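Local coordinates for mandelate racemase/muconate lactonizing enzyme family protein (Azoarcus sp., PDB 2QDE) that belongs to the enolase superfamily, joining an N-terminal alpha/beta domain to a TIM-barrel-like domain that holds a barium ion, at residues D71-K76 with G91-L96; T106-L111 with G275-A280; R134-L139 with G354-P359. All coordinates share one frame; numbering follows the deposited sequence.

Contact 1 of 3, residues D71-K76 with G91-L96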
loop_
_atom_site.group_PDB
_atom_site.type_symbol
_atom_site.label_atom_id
_atom_site.label_comp_id
_atom_site.label_asym_id
_atom_site.label_seq_id
_atom_site.Cartn_x
_atom_site.Cartn_y
_atom_site.Cartn_z
ATOM N N ASP A 71 -5.796 14.123 -43.592
ATOM C CA ASP A 71 -4.509 14.810 -43.552
ATOM C C ASP A 71 -3.374 14.013 -42.927
ATOM O O ASP A 71 -2.205 14.343 -43.125
ATOM C CB ASP A 71 -4.637 16.143 -42.805
ATOM C CG ASP A 71 -5.486 17.155 -43.552
ATOM O OD1 ASP A 71 -5.213 17.385 -44.747
ATOM O OD2 ASP A 71 -6.416 17.727 -42.947
ATOM N N PHE A 72 -3.714 12.966 -42.178
ATOM C CA PHE A 72 -2.703 12.160 -41.509
ATOM C C PHE A 72 -2.765 10.659 -41.768
ATOM O O PHE A 72 -1.852 10.097 -42.374
ATOM C CB PHE A 72 -2.762 12.422 -40.004
ATOM C CG PHE A 72 -2.336 13.807 -39.625
ATOM C CD1 PHE A 72 -0.990 14.099 -39.409
ATOM C CD2 PHE A 72 -3.272 14.835 -39.535
ATOM C CE1 PHE A 72 -0.580 15.399 -39.108
ATOM C CE2 PHE A 72 -2.871 16.138 -39.234
ATOM C CZ PHE A 72 -1.524 16.419 -39.020
ATOM N N PHE A 73 -3.825 10.004 -41.307
ATOM C CA PHE A 73 -3.919 8.565 -41.502
ATOM C C PHE A 73 -3.789 8.157 -42.971
ATOM O O PHE A 73 -3.038 7.233 -43.294
ATOM C CB PHE A 73 -5.231 8.021 -40.923
ATOM C CG PHE A 73 -5.348 8.170 -39.422
ATOM C CD1 PHE A 73 -4.206 8.213 -38.614
ATOM C CD2 PHE A 73 -6.605 8.247 -38.814
ATOM C CE1 PHE A 73 -4.312 8.330 -37.217
ATOM C CE2 PHE A 73 -6.720 8.362 -37.416
ATOM C CZ PHE A 73 -5.567 8.404 -36.623
ATOM N N ALA A 74 -4.511 8.854 -43.849
ATOM C CA ALA A 74 -4.502 8.553 -45.282
ATOM C C ALA A 74 -3.121 8.557 -45.942
ATOM O O ALA A 74 -2.700 7.547 -46.500
ATOM C CB ALA A 74 -5.449 9.513 -46.030
ATOM N N PRO A 75 -2.399 9.688 -45.894
ATOM C CA PRO A 75 -1.078 9.684 -46.531
ATOM C C PRO A 75 0.002 8.909 -45.779
ATOM O O PRO A 75 0.809 8.202 -46.383
ATOM C CB PRO A 75 -0.749 11.175 -46.650
ATOM C CG PRO A 75 -1.407 11.752 -45.436
ATOM C CD PRO A 75 -2.743 11.037 -45.405
ATOM N N LYS A 76 0.003 9.018 -44.458
ATOM C CA LYS A 76 1.021 8.355 -43.660
ATOM C C LYS A 76 0.852 6.866 -43.372
ATOM O O LYS A 76 1.844 6.163 -43.198
ATOM C CB LYS A 76 1.193 9.096 -42.333
ATOM C CG LYS A 76 1.692 10.525 -42.478
ATOM C CD LYS A 76 3.065 10.563 -43.136
ATOM C CE LYS A 76 3.585 11.987 -43.234
ATOM N NZ LYS A 76 3.696 12.603 -41.882
ATOM N N GLY A 91 -1.534 -0.044 -34.996
ATOM C CA GLY A 91 -0.350 0.340 -34.248
ATOM C C GLY A 91 0.235 1.646 -34.753
ATOM O O GLY A 91 0.565 2.537 -33.966
ATOM N N ARG A 92 0.365 1.777 -36.067
ATOM C CA ARG A 92 0.913 3.008 -36.622
ATOM C C ARG A 92 0.011 4.206 -36.315
ATOM O O ARG A 92 0.508 5.291 -36.026
ATOM C CB ARG A 92 1.128 2.870 -38.134
ATOM C CG ARG A 92 2.190 1.841 -38.507
ATOM C CD ARG A 92 2.522 1.914 -39.987
ATOM N NE ARG A 92 3.261 3.133 -40.318
ATOM C CZ ARG A 92 3.434 3.591 -41.558
ATOM N NH1 ARG A 92 2.915 2.940 -42.588
ATOM N NH2 ARG A 92 4.141 4.693 -41.768
ATOM N N MET A 93 -1.306 4.020 -36.365
ATOM C CA MET A 93 -2.211 5.125 -36.056
ATOM C C MET A 93 -2.001 5.604 -34.608
ATOM O O MET A 93 -2.025 6.808 -34.339
ATOM C CB MET A 93 -3.683 4.721 -36.270
ATOM C CG MET A 93 -4.108 4.564 -37.738
ATOM S SD MET A 93 -5.921 4.583 -38.026
ATOM C CE MET A 93 -6.379 3.011 -37.313
ATOM N N ASP A 94 -1.787 4.661 -33.687
ATOM C CA ASP A 94 -1.570 5.000 -32.279
ATOM C C ASP A 94 -0.239 5.713 -32.022
ATOM O O ASP A 94 -0.141 6.565 -31.137
ATOM C CB ASP A 94 -1.653 3.748 -31.400
ATOM C CG ASP A 94 -3.090 3.337 -31.093
ATOM O OD1 ASP A 94 -3.995 4.206 -31.160
ATOM O OD2 ASP A 94 -3.310 2.148 -30.767
ATOM N N ILE A 95 0.791 5.369 -32.783
ATOM C CA ILE A 95 2.077 6.028 -32.606
ATOM C C ILE A 95 1.995 7.422 -33.224
ATOM O O ILE A 95 2.538 8.391 -32.690
ATOM C CB ILE A 95 3.208 5.247 -33.295
ATOM C CG1 ILE A 95 3.368 3.873 -32.634
ATOM C CG2 ILE A 95 4.519 6.031 -33.210
ATOM C CD1 ILE A 95 3.807 3.940 -31.190
ATOM N N LEU A 96 1.291 7.516 -34.344
ATOM C CA LEU A 96 1.151 8.782 -35.057
ATOM C C LEU A 96 0.245 9.803 -34.379
ATOM O O LEU A 96 0.534 10.994 -34.401
ATOM C CB LEU A 96 0.620 8.527 -36.471
ATOM C CG LEU A 96 0.325 9.735 -37.367
ATOM C CD1 LEU A 96 1.623 10.464 -37.709
ATOM C CD2 LEU A 96 -0.368 9.264 -38.642
#
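Sulfur-aromatic packing carries the buried half of this contact. Met93 SD sits 3.7 Å from the centroid of the Phe73 ring and only 8° off the ring normal, which places the sulfur over the centre of one face: a Met-aromatic contact. The methionine side chain crosses the phenylalanine at about a right angle; Met93 CB and CG also approach the ring, with CG 3.8 Å from Phe73 CD1, a CH-pi approach over the same face.

The apolar contacts converge on one methyl. Leu96, with CG anti to its backbone N (chi1 177°), extends CD2 toward helix 62-78, to the edge of the Phe73 ring, 4.0 Å from CD1. The same Leu96 CD2 lies 4.0 Å from Lys76 CB and, more loosely, against Phe72 CB. These residues belong to helices 62-78 and 86-96, successive helices of the N-terminal domain of this superfamily. Their local axes approach to 10.8 Å with N-to-C directions 134° apart, and Val107 of helix 101-119 packs against both Phe73 and Met93.

Polar contact is confined to the exposed margin. The Arg92 guanidinium, brought round by a bend at chi3, presents a face to the backbone carbonyl of Lys76: NH2 is 3.1 Å from Lys76 O, but the angle is too poor for a hydrogen bond, so any attraction is probably electrostatic. At the C-terminal end of helix 86-96, Leu96 O accepts a hydrogen bond from Ser55 OG of a second subunit.

Contact 2 of 3, residues T106-L111 with G275-A280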
loop_
_atom_site.group_PDB
_atom_site.type_symbol
_atom_site.label_atom_id
_atom_site.label_comp_id
_atom_site.label_asym_id
_atom_site.label_seq_id
_atom_site.Cartn_x
_atom_site.Cartn_y
_atom_site.Cartn_z
ATOM N N THR A 106 -13.222 4.406 -36.700
ATOM C CA THR A 106 -13.842 4.456 -38.013
ATOM C C THR A 106 -12.973 3.781 -39.072
ATOM O O THR A 106 -13.477 3.043 -39.924
ATOM C CB THR A 106 -14.117 5.906 -38.411
ATOM O OG1 THR A 106 -14.988 6.494 -37.438
ATOM C CG2 THR A 106 -14.784 5.971 -39.778
ATOM N N VAL A 107 -11.670 4.034 -39.014
ATOM C CA VAL A 107 -10.734 3.431 -39.952
ATOM C C VAL A 107 -10.732 1.913 -39.750
ATOM O O VAL A 107 -10.812 1.142 -40.705
ATOM C CB VAL A 107 -9.305 3.978 -39.722
ATOM C CG1 VAL A 107 -8.296 3.187 -40.554
ATOM C CG2 VAL A 107 -9.254 5.452 -40.087
ATOM N N ASP A 108 -10.651 1.505 -38.487
ATOM C CA ASP A 108 -10.641 0.094 -38.104
ATOM C C ASP A 108 -11.884 -0.633 -38.629
ATOM O O ASP A 108 -11.789 -1.756 -39.131
ATOM C CB ASP A 108 -10.569 -0.005 -36.571
ATOM C CG ASP A 108 -10.768 -1.422 -36.052
ATOM O OD1 ASP A 108 -9.799 -2.021 -35.533
ATOM O OD2 ASP A 108 -11.898 -1.939 -36.158
ATOM N N PHE A 109 -13.044 0.009 -38.509
ATOM C CA PHE A 109 -14.301 -0.583 -38.970
ATOM C C PHE A 109 -14.263 -0.878 -40.466
ATOM O O PHE A 109 -14.667 -1.959 -40.898
ATOM C CB PHE A 109 -15.493 0.344 -38.701
ATOM C CG PHE A 109 -15.730 0.649 -37.244
ATOM C CD1 PHE A 109 -15.217 -0.177 -36.239
ATOM C CD2 PHE A 109 -16.484 1.764 -36.878
ATOM C CE1 PHE A 109 -15.452 0.109 -34.889
ATOM C CE2 PHE A 109 -16.725 2.061 -35.534
ATOM C CZ PHE A 109 -16.207 1.230 -34.541
ATOM N N ALA A 110 -13.787 0.093 -41.246
ATOM C CA ALA A 110 -13.710 -0.051 -42.699
ATOM C C ALA A 110 -12.651 -1.062 -43.114
ATOM O O ALA A 110 -12.769 -1.699 -44.154
ATOM C CB ALA A 110 -13.432 1.311 -43.361
ATOM N N LEU A 111 -11.607 -1.212 -42.310
ATOM C CA LEU A 111 -10.565 -2.179 -42.641
ATOM C C LEU A 111 -11.140 -3.590 -42.500
ATOM O O LEU A 111 -10.956 -4.434 -43.380
ATOM C CB LEU A 111 -9.343 -1.996 -41.730
ATOM C CG LEU A 111 -8.412 -0.832 -42.090
ATOM C CD1 LEU A 111 -7.434 -0.561 -40.953
ATOM C CD2 LEU A 111 -7.659 -1.162 -43.381
ATOM N N GLY A 275 -11.630 2.625 -29.584
ATOM C CA GLY A 275 -10.761 2.975 -30.692
ATOM C C GLY A 275 -10.801 2.023 -31.874
ATOM O O GLY A 275 -9.940 2.094 -32.748
ATOM N N GLY A 276 -11.792 1.135 -31.915
ATOM C CA GLY A 276 -11.881 0.191 -33.015
ATOM C C GLY A 276 -12.134 -1.223 -32.521
ATOM O O GLY A 276 -12.045 -1.489 -31.325
ATOM N N LEU A 277 -12.440 -2.134 -33.438
ATOM C CA LEU A 277 -12.710 -3.517 -33.068
ATOM C C LEU A 277 -11.506 -4.228 -32.455
ATOM O O LEU A 277 -11.656 -4.949 -31.471
ATOM C CB LEU A 277 -13.232 -4.297 -34.281
ATOM C CG LEU A 277 -14.573 -3.805 -34.850
ATOM C CD1 LEU A 277 -14.870 -4.526 -36.172
ATOM C CD2 LEU A 277 -15.693 -4.045 -33.833
ATOM N N LEU A 278 -10.321 -4.035 -33.027
ATOM C CA LEU A 278 -9.127 -4.667 -32.483
ATOM C C LEU A 278 -8.857 -4.115 -31.084
ATOM O O LEU A 278 -8.643 -4.877 -30.149
ATOM C CB LEU A 278 -7.915 -4.428 -33.388
ATOM C CG LEU A 278 -6.567 -4.934 -32.863
ATOM C CD1 LEU A 278 -6.665 -6.403 -32.446
ATOM C CD2 LEU A 278 -5.507 -4.745 -33.935
ATOM N N LYS A 279 -8.873 -2.791 -30.950
ATOM C CA LYS A 279 -8.656 -2.152 -29.656
ATOM C C LYS A 279 -9.710 -2.639 -28.655
ATOM O O LYS A 279 -9.422 -2.813 -27.464
ATOM C CB LYS A 279 -8.724 -0.623 -29.792
ATOM C CG LYS A 279 -7.528 0.006 -30.510
ATOM C CD LYS A 279 -6.262 -0.021 -29.659
ATOM C CE LYS A 279 -6.294 1.044 -28.539
ATOM N NZ LYS A 279 -5.769 0.509 -27.218
ATOM N N ALA A 280 -10.929 -2.862 -29.142
ATOM C CA ALA A 280 -12.009 -3.347 -28.294
ATOM C C ALA A 280 -11.694 -4.755 -27.780
ATOM O O ALA A 280 -11.969 -5.071 -26.629
ATOM C CB ALA A 280 -13.326 -3.348 -29.056
HETATM O O HOH W 1 -8.715 -0.905 -33.410
#
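Asp108, in the middle of helix 101-119, drives its carboxylate into the start of helix 277-290. Its CG is anti to the backbone N (chi1 171°), and the two oxygens take separate N-H groups of the first helical turn. Asp108 OD2 receives Leu277 N at 2.8 Å (N-H...O 152°), approached from well above the carboxylate plane. Asp108 OD1 receives Leu278 N at a longer 3.3 Å, though nearly straight at 171°. Packing is tight here: Gly276, at the N-cap position and without a side chain, brings its CA to 3.6 Å from Asp108 CG.

The helix thus has its leading N-H groups met by an acid from the N-terminal domain, while helix 277-290 belongs to the TIM-barrel-like domain and follows barrel strand 266-269; the contact is an interdomain one. The positive end of the helix dipole would be expected to favour the ionised carboxylate. Phe109 extends the close side, its CD1 3.9 Å from Leu277 CG, and Pro308 of helix 303-315 touches both side chains.

Toward Lys279 the fit is looser and mediated by solvent. Water 1 donates to Asp108 OD1 at 2.6 Å and accepts from Lys279 N at 3.1 Å, so the carboxylate reaches a third N-H indirectly. A further bond from the water, to Gly275 O, is weak, and the Lys279 side chain leads away from helix 101-119.

Contact 3 of 3, residues R134-L139 with G354-P359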
loop_
_atom_site.group_PDB
_atom_site.type_symbol
_atom_site.label_atom_id
_atom_site.label_comp_id
_atom_site.label_asym_id
_atom_site.label_seq_id
_atom_site.Cartn_x
_atom_site.Cartn_y
_atom_site.Cartn_z
ATOM N N ARG A 134 -27.641 -14.641 -31.424
ATOM C CA ARG A 134 -28.364 -13.393 -31.256
ATOM C C ARG A 134 -27.937 -12.744 -29.951
ATOM O O ARG A 134 -27.499 -13.420 -29.019
ATOM C CB ARG A 134 -29.874 -13.631 -31.284
ATOM C CG ARG A 134 -30.403 -14.500 -30.177
ATOM C CD ARG A 134 -31.893 -14.684 -30.361
ATOM N NE ARG A 134 -32.503 -15.402 -29.248
ATOM C CZ ARG A 134 -33.807 -15.637 -29.141
ATOM N NH1 ARG A 134 -34.642 -15.211 -30.087
ATOM N NH2 ARG A 134 -34.277 -16.286 -28.088
ATOM N N ILE A 135 -28.075 -11.426 -29.900
ATOM C CA ILE A 135 -27.648 -10.640 -28.755
ATOM C C ILE A 135 -28.802 -10.012 -27.993
ATOM O O ILE A 135 -29.527 -9.173 -28.535
ATOM C CB ILE A 135 -26.714 -9.504 -29.237
ATOM C CG1 ILE A 135 -25.635 -10.087 -30.151
ATOM C CG2 ILE A 135 -26.118 -8.760 -28.049
ATOM C CD1 ILE A 135 -24.946 -9.049 -31.014
ATOM N N PRO A 136 -28.987 -10.401 -26.723
ATOM C CA PRO A 136 -30.075 -9.825 -25.928
ATOM C C PRO A 136 -29.774 -8.348 -25.649
ATOM O O PRO A 136 -28.648 -7.990 -25.279
ATOM C CB PRO A 136 -30.072 -10.687 -24.664
ATOM C CG PRO A 136 -28.628 -11.095 -24.535
ATOM C CD PRO A 136 -28.258 -11.430 -25.959
ATOM N N LEU A 137 -30.784 -7.498 -25.821
ATOM C CA LEU A 137 -30.617 -6.067 -25.631
ATOM C C LEU A 137 -31.445 -5.434 -24.521
ATOM O O LEU A 137 -32.470 -5.963 -24.092
ATOM C CB LEU A 137 -30.951 -5.332 -26.932
ATOM C CG LEU A 137 -30.155 -5.657 -28.195
ATOM C CD1 LEU A 137 -30.855 -5.028 -29.407
ATOM C CD2 LEU A 137 -28.726 -5.139 -28.057
ATOM N N GLY A 138 -30.964 -4.276 -24.083
ATOM C CA GLY A 138 -31.626 -3.467 -23.081
ATOM C C GLY A 138 -31.750 -2.134 -23.800
ATOM O O GLY A 138 -31.146 -1.972 -24.863
ATOM N N LEU A 139 -32.494 -1.173 -23.260
ATOM C CA LEU A 139 -32.644 0.101 -23.965
ATOM C C LEU A 139 -32.718 1.329 -23.069
ATOM O O LEU A 139 -33.269 1.270 -21.967
ATOM C CB LEU A 139 -33.901 0.049 -24.832
ATOM C CG LEU A 139 -33.820 0.597 -26.253
ATOM C CD1 LEU A 139 -32.888 -0.281 -27.088
ATOM C CD2 LEU A 139 -35.223 0.620 -26.860
ATOM N N GLY A 354 -37.899 -8.668 -31.089
ATOM C CA GLY A 354 -38.172 -9.264 -29.793
ATOM C C GLY A 354 -37.156 -8.922 -28.718
ATOM O O GLY A 354 -36.954 -9.703 -27.787
ATOM N N GLY A 355 -36.523 -7.756 -28.833
ATOM C CA GLY A 355 -35.535 -7.354 -27.846
ATOM C C GLY A 355 -34.181 -8.011 -28.059
ATOM O O GLY A 355 -33.370 -8.089 -27.134
ATOM N N TYR A 356 -33.937 -8.478 -29.280
ATOM C CA TYR A 356 -32.673 -9.123 -29.631
ATOM C C TYR A 356 -32.069 -8.516 -30.894
ATOM O O TYR A 356 -32.790 -8.021 -31.757
ATOM C CB TYR A 356 -32.883 -10.617 -29.881
ATOM C CG TYR A 356 -33.013 -11.474 -28.643
ATOM C CD1 TYR A 356 -31.883 -11.945 -27.975
ATOM C CD2 TYR A 356 -34.268 -11.856 -28.168
ATOM C CE1 TYR A 356 -31.999 -12.793 -26.855
ATOM C CE2 TYR A 356 -34.399 -12.698 -27.056
ATOM C CZ TYR A 356 -33.259 -13.161 -26.406
ATOM O OH TYR A 356 -33.387 -13.993 -25.307
ATOM N N LEU A 357 -30.744 -8.566 -30.994
ATOM C CA LEU A 357 -30.023 -8.073 -32.163
ATOM C C LEU A 357 -29.335 -9.257 -32.836
ATOM O O LEU A 357 -28.654 -10.044 -32.180
ATOM C CB LEU A 357 -28.971 -7.030 -31.765
ATOM C CG LEU A 357 -27.818 -6.751 -32.747
ATOM C CD1 LEU A 357 -28.358 -6.308 -34.105
ATOM C CD2 LEU A 357 -26.897 -5.675 -32.169
ATOM N N TYR A 358 -29.529 -9.388 -34.144
ATOM C CA TYR A 358 -28.922 -10.468 -34.914
ATOM C C TYR A 358 -27.928 -9.862 -35.886
ATOM O O TYR A 358 -28.266 -8.940 -36.625
ATOM C CB TYR A 358 -29.970 -11.221 -35.734
ATOM C CG TYR A 358 -31.040 -11.910 -34.933
ATOM C CD1 TYR A 358 -30.994 -13.287 -34.709
ATOM C CD2 TYR A 358 -32.119 -11.190 -34.414
ATOM C CE1 TYR A 358 -32.007 -13.933 -33.985
ATOM C CE2 TYR A 358 -33.124 -11.818 -33.693
ATOM C CZ TYR A 358 -33.066 -13.185 -33.480
ATOM O OH TYR A 358 -34.065 -13.783 -32.748
ATOM N N PRO A 359 -26.692 -10.378 -35.916
ATOM C CA PRO A 359 -25.702 -9.825 -36.842
ATOM C C PRO A 359 -25.993 -10.272 -38.279
ATOM O O PRO A 359 -26.404 -11.410 -38.504
ATOM C CB PRO A 359 -24.395 -10.409 -36.324
ATOM C CG PRO A 359 -24.821 -11.770 -35.863
ATOM C CD PRO A 359 -26.112 -11.473 -35.116
HETATM O O HOH W 2 -32.773 -17.126 -25.901
#
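An antiparallel strand pair joins the start of barrel strand 135-140 to strand 356-358. Ile135 and Leu357 form a hydrogen-bonded pair: Ile135 N reaches Leu357 O at 2.7 Å and Leu357 N reaches Ile135 O at 2.8 Å. Leu137 N to Gly355 O, 3.0 Å, continues the ladder past the non-hydrogen-bonded pair Pro136-Tyr356. On the side of Ile135 and Leu357, their branches run side by side, and Leu137 CD1 meets Leu357 CB at 3.6 Å.

Between two tyrosines lies Arg134, extended from CG to NE. Its guanidinium lies flat over the Tyr356 ring, planes 9° apart and CZ 3.8 Å from the centroid, a stacked cation-pi contact. Arg134 NH1 donates in the guanidinium plane to Tyr358 OH (3.1 Å, 164°), and Arg134 CB rests over a face of the Tyr358 ring. Water 2 links Arg134 NH2, 2.8 Å away, to Tyr356 OH; with the stack, these in-plane bonds fix the group's rotation.

Farther along, Leu139 hydrogen-bonds through its backbone to Phe163 and Lys165. Strand 135-140 is therefore shared between an antiparallel partner and its parallel neighbour 164-167, as the first strand of an enolase-type barrel.

Overall arrangement
Contacts 1 and 2 form one continuous packed region, with centres 13 Å apart. Helix 101-119 joins them: Val107 CG1 lies 3.7 Å from Met93 SD and Val107 CG2 4.1 Å from Phe73 CD2, while Lys279 CD packs 3.8 Å from Asp94 OD2. Contact 1 lies within the N-terminal domain, contact 2 passes from it to the barrel, and contact 3 belongs to the barrel sheet. Contact 3 touches neither: its centre is 22 Å from that of contact 2 and 35 Å from that of contact 1, across the chain's centre. Segments of contacts 2 and 3 alternate along the chain. The barium ligands Asp195, Asn197, Glu221 and Asp246 belong to none of the three.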